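Long-range contact in putative isomerase (Sinorhizobium meliloti, PDB 2PPG), which is of unknown specific function but belongs to the mandelate racemase/muconate lactonizing enzyme family of the enolase superfamily, with a TIM-barrel-like C-terminal domain: residues A[195-207]-A[229-241]. Residues are numbered along the deposited sequence; the frame is centred on the assembly and turned at random.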
# COMPACT_ATOMS: atom_id res chain seq x y z
N ASP A 195 23.80 -34.60 -6.81
CA ASP A 195 22.54 -35.32 -7.01
C ASP A 195 21.30 -34.43 -6.85
O ASP A 195 20.17 -34.92 -6.90
CB ASP A 195 22.45 -36.51 -6.05
CG ASP A 195 23.66 -37.45 -6.12
OD1 ASP A 195 23.57 -38.57 -5.58
OD2 ASP A 195 24.70 -37.05 -6.69
N GLY A 196 21.52 -33.12 -6.67
CA GLY A 196 20.43 -32.18 -6.39
C GLY A 196 20.20 -32.01 -4.90
O GLY A 196 20.15 -33.00 -4.15
N VAL A 197 20.05 -30.76 -4.46
CA VAL A 197 19.91 -30.43 -3.02
C VAL A 197 18.92 -31.29 -2.21
O VAL A 197 19.15 -31.54 -1.02
CB VAL A 197 19.60 -28.91 -2.78
CG1 VAL A 197 20.74 -28.03 -3.26
CG2 VAL A 197 18.27 -28.50 -3.41
N ALA A 198 17.83 -31.74 -2.84
CA ALA A 198 16.83 -32.56 -2.15
C ALA A 198 17.44 -33.85 -1.61
O ALA A 198 17.21 -34.23 -0.46
CB ALA A 198 15.65 -32.87 -3.06
N LYS A 199 18.24 -34.51 -2.45
CA LYS A 199 18.85 -35.77 -2.08
C LYS A 199 19.94 -35.52 -1.05
O LYS A 199 20.26 -36.40 -0.25
CB LYS A 199 19.43 -36.49 -3.31
CG LYS A 199 18.40 -37.08 -4.27
CD LYS A 199 19.09 -37.80 -5.44
CE LYS A 199 18.33 -37.68 -6.77
NZ LYS A 199 17.34 -38.77 -6.96
N GLU A 200 20.50 -34.32 -1.09
CA GLU A 200 21.56 -33.91 -0.18
C GLU A 200 21.03 -33.75 1.26
O GLU A 200 21.69 -34.18 2.23
CB GLU A 200 22.21 -32.61 -0.66
CG GLU A 200 23.64 -32.39 -0.19
CD GLU A 200 24.66 -33.10 -1.06
OE1 GLU A 200 24.29 -33.62 -2.14
OE2 GLU A 200 25.85 -33.14 -0.66
N MSE A 201 19.85 -33.12 1.39
CA MSE A 201 19.17 -32.98 2.69
C MSE A 201 18.77 -34.34 3.23
O MSE A 201 19.06 -34.68 4.38
CB MSE A 201 17.93 -32.11 2.55
CG MSE A 201 18.20 -30.62 2.57
SE MSE A 201 18.72 -29.88 4.31
CE MSE A 201 17.28 -30.52 5.47
N GLU A 202 18.10 -35.12 2.39
CA GLU A 202 17.76 -36.49 2.69
C GLU A 202 18.89 -37.25 3.41
O GLU A 202 18.68 -37.81 4.49
CB GLU A 202 17.38 -37.20 1.39
CG GLU A 202 16.75 -38.57 1.55
CD GLU A 202 16.13 -39.05 0.25
OE1 GLU A 202 14.89 -39.25 0.21
OE2 GLU A 202 16.89 -39.21 -0.74
N ILE A 203 20.08 -37.27 2.80
CA ILE A 203 21.17 -38.08 3.31
C ILE A 203 21.78 -37.47 4.57
O ILE A 203 22.00 -38.19 5.54
CB ILE A 203 22.25 -38.42 2.24
CG1 ILE A 203 22.93 -39.74 2.59
CG2 ILE A 203 23.29 -37.30 2.08
CD1 ILE A 203 23.67 -40.38 1.45
N LEU A 204 21.99 -36.15 4.56
CA LEU A 204 22.49 -35.45 5.74
C LEU A 204 21.55 -35.65 6.94
O LEU A 204 22.00 -36.00 8.03
CB LEU A 204 22.73 -33.97 5.46
CG LEU A 204 23.81 -33.55 4.44
CD1 LEU A 204 23.88 -32.02 4.34
CD2 LEU A 204 25.20 -34.10 4.71
N ARG A 205 20.25 -35.46 6.73
CA ARG A 205 19.26 -35.78 7.76
C ARG A 205 19.33 -37.25 8.21
O ARG A 205 19.18 -37.57 9.39
CB ARG A 205 17.85 -35.44 7.28
CG ARG A 205 16.74 -35.59 8.36
CD ARG A 205 17.05 -34.79 9.63
NE ARG A 205 17.08 -33.35 9.40
CZ ARG A 205 17.47 -32.44 10.30
NH1 ARG A 205 17.86 -32.82 11.51
NH2 ARG A 205 17.45 -31.15 9.99
N GLU A 206 19.57 -38.15 7.26
CA GLU A 206 19.65 -39.56 7.58
C GLU A 206 20.89 -39.81 8.42
O GLU A 206 20.81 -40.40 9.49
CB GLU A 206 19.66 -40.43 6.32
CG GLU A 206 19.64 -41.94 6.60
CD GLU A 206 18.38 -42.39 7.35
OE1 GLU A 206 17.53 -41.52 7.65
OE2 GLU A 206 18.24 -43.61 7.63
N ARG A 207 22.02 -39.33 7.93
CA ARG A 207 23.30 -39.56 8.58
C ARG A 207 23.43 -38.91 9.96
O ARG A 207 24.06 -39.48 10.84
CB ARG A 207 24.46 -39.12 7.68
CG ARG A 207 25.85 -39.51 8.18
CD ARG A 207 25.99 -41.02 8.31
NE ARG A 207 27.17 -41.43 9.07
CZ ARG A 207 27.26 -41.38 10.40
NH1 ARG A 207 26.25 -40.92 11.11
NH2 ARG A 207 28.37 -41.77 11.01
N ALA A 229 10.62 -23.67 -5.25
CA ALA A 229 10.53 -25.11 -5.52
C ALA A 229 11.61 -25.91 -4.76
O ALA A 229 11.31 -26.93 -4.13
CB ALA A 229 10.62 -25.39 -7.03
N LEU A 230 12.84 -25.42 -4.83
CA LEU A 230 14.00 -26.06 -4.20
C LEU A 230 13.87 -26.12 -2.69
O LEU A 230 14.02 -27.18 -2.10
CB LEU A 230 15.28 -25.33 -4.61
CG LEU A 230 15.64 -25.50 -6.10
CD1 LEU A 230 16.67 -24.45 -6.58
CD2 LEU A 230 16.12 -26.93 -6.41
N ILE A 231 13.59 -24.99 -2.06
CA ILE A 231 13.34 -24.95 -0.63
C ILE A 231 12.26 -25.95 -0.22
O ILE A 231 12.49 -26.78 0.66
CB ILE A 231 12.95 -23.54 -0.17
CG1 ILE A 231 14.12 -22.59 -0.38
CG2 ILE A 231 12.52 -23.56 1.30
CD1 ILE A 231 13.75 -21.13 -0.32
N LYS A 232 11.10 -25.87 -0.86
CA LYS A 232 9.97 -26.73 -0.53
C LYS A 232 10.30 -28.21 -0.71
O LYS A 232 9.65 -29.06 -0.11
CB LYS A 232 8.73 -26.37 -1.36
CG LYS A 232 7.97 -25.14 -0.86
CD LYS A 232 6.53 -25.16 -1.33
CE LYS A 232 5.76 -23.90 -0.90
NZ LYS A 232 5.76 -23.68 0.57
N ALA A 233 11.30 -28.50 -1.53
CA ALA A 233 11.71 -29.87 -1.76
C ALA A 233 12.56 -30.37 -0.59
O ALA A 233 12.59 -31.57 -0.29
CB ALA A 233 12.48 -29.99 -3.06
N MSE A 234 13.23 -29.43 0.08
CA MSE A 234 14.15 -29.71 1.17
C MSE A 234 13.46 -29.69 2.53
O MSE A 234 13.97 -30.27 3.48
CB MSE A 234 15.27 -28.67 1.18
CG MSE A 234 16.34 -28.86 0.13
SE MSE A 234 17.78 -27.53 0.28
CE MSE A 234 16.84 -25.98 -0.42
N GLU A 235 12.33 -29.01 2.61
CA GLU A 235 11.63 -28.79 3.89
C GLU A 235 11.13 -30.04 4.62
O GLU A 235 11.19 -30.09 5.85
CB GLU A 235 10.51 -27.75 3.74
CG GLU A 235 11.00 -26.31 3.91
CD GLU A 235 9.98 -25.24 3.50
OE1 GLU A 235 9.32 -25.40 2.45
OE2 GLU A 235 9.83 -24.23 4.21
N PRO A 236 10.61 -31.05 3.90
CA PRO A 236 10.25 -32.28 4.63
C PRO A 236 11.42 -32.87 5.45
O PRO A 236 11.18 -33.55 6.45
CB PRO A 236 9.82 -33.25 3.52
CG PRO A 236 10.27 -32.63 2.23
CD PRO A 236 10.30 -31.16 2.46
N HIS A 237 12.65 -32.59 5.03
CA HIS A 237 13.84 -33.04 5.75
C HIS A 237 14.30 -32.15 6.93
O HIS A 237 15.17 -32.55 7.69
CB HIS A 237 14.98 -33.27 4.76
CG HIS A 237 14.60 -34.20 3.66
ND1 HIS A 237 14.26 -35.51 3.89
CD2 HIS A 237 14.46 -33.99 2.33
CE1 HIS A 237 13.94 -36.08 2.74
NE2 HIS A 237 14.05 -35.18 1.78
N GLY A 238 13.72 -30.97 7.07
CA GLY A 238 13.99 -30.12 8.23
C GLY A 238 15.04 -29.06 7.94
O GLY A 238 16.20 -29.21 8.34
N LEU A 239 14.63 -27.99 7.27
CA LEU A 239 15.57 -26.96 6.80
C LEU A 239 15.70 -25.80 7.79
O LEU A 239 14.72 -25.13 8.10
CB LEU A 239 15.19 -26.48 5.38
CG LEU A 239 16.12 -25.55 4.59
CD1 LEU A 239 17.54 -26.09 4.36
CD2 LEU A 239 15.48 -25.17 3.26
N TRP A 240 16.92 -25.60 8.28
CA TRP A 240 17.27 -24.53 9.21
C TRP A 240 17.16 -23.17 8.54
O TRP A 240 16.36 -22.33 8.96
CB TRP A 240 18.70 -24.77 9.71
CG TRP A 240 19.22 -23.77 10.69
CD1 TRP A 240 18.50 -22.94 11.52
CD2 TRP A 240 20.60 -23.51 10.99
NE1 TRP A 240 19.34 -22.17 12.28
CE2 TRP A 240 20.64 -22.51 11.98
CE3 TRP A 240 21.81 -24.03 10.49
CZ2 TRP A 240 21.84 -22.01 12.49
CZ3 TRP A 240 23.00 -23.53 11.01
CH2 TRP A 240 23.01 -22.53 11.99
N PHE A 241 17.94 -22.93 7.49
CA PHE A 241 17.76 -21.70 6.72
C PHE A 241 18.21 -21.75 5.26
O PHE A 241 19.08 -22.53 4.89
CB PHE A 241 18.36 -20.49 7.44
CG PHE A 241 19.87 -20.52 7.57
CD1 PHE A 241 20.69 -20.19 6.49
CD2 PHE A 241 20.47 -20.81 8.79
CE1 PHE A 241 22.09 -20.19 6.62
CE2 PHE A 241 21.87 -20.79 8.94
CZ PHE A 241 22.67 -20.48 7.86
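The imidazole of His237 lies with one face against the backbone and CB of Glu202: CA of Glu202 stands 3.8 Å above the ring plane, over its centre, and CB adds a CH-pi contact 4.1 Å from the centroid. Ala198 O and Met201 CB approach the same ring obliquely. The second flat group, the guanidinium of Arg205, receives two carbonyls at its edge. NE donates to His237 O at 2.7 Å, almost in line with the C=O bond, while NH2 donates to Gly238 O at 2.8 Å, on a lone pair in the carbonyl plane. Both bonds are bent at the hydrogen, and both acceptors are tilted out of the guanidinium plane. Bends at chi2 and chi3 (54° and 64°) fold the arginine chain back to these two successive carbonyls, tying the chain at His237 and Gly238, on its way to strand 241-243, to helix 197-207. Arg205 NH1 is bonded to Gly209 O and Val212 O, in the connection from helix 197-208 to strand 213-217, and one guanidinium thus holds carbonyls of two connections.

Toward the N-terminal part of helix 197-207 the contact is apolar. Met201 and Met234, both selenomethionines, cross at about a right angle, CG of Met201 to CG of Met234 at 3.5 Å, and SE of Met201 reaches CD1 of Leu239. Val197 rests its CB and CG2 on the selenium of Met234, with CG2 also meeting CD2 of Leu230; Ala198 and Ala233 touch through their methyl carbons.

The axes of segments 197-207 and 229-234 approach to 9.0 Å and cross at -23°, pointing the same way, as successive outer helices of the TIM barrel. Strand 213-217 comes between them in the chain and receives Met201 on Ile214 and Met234 on Cys216, while Val197 also reaches Phe188 of strand 185-189 and Glu200 is salt-bridged to Arg171 of helix 168-180.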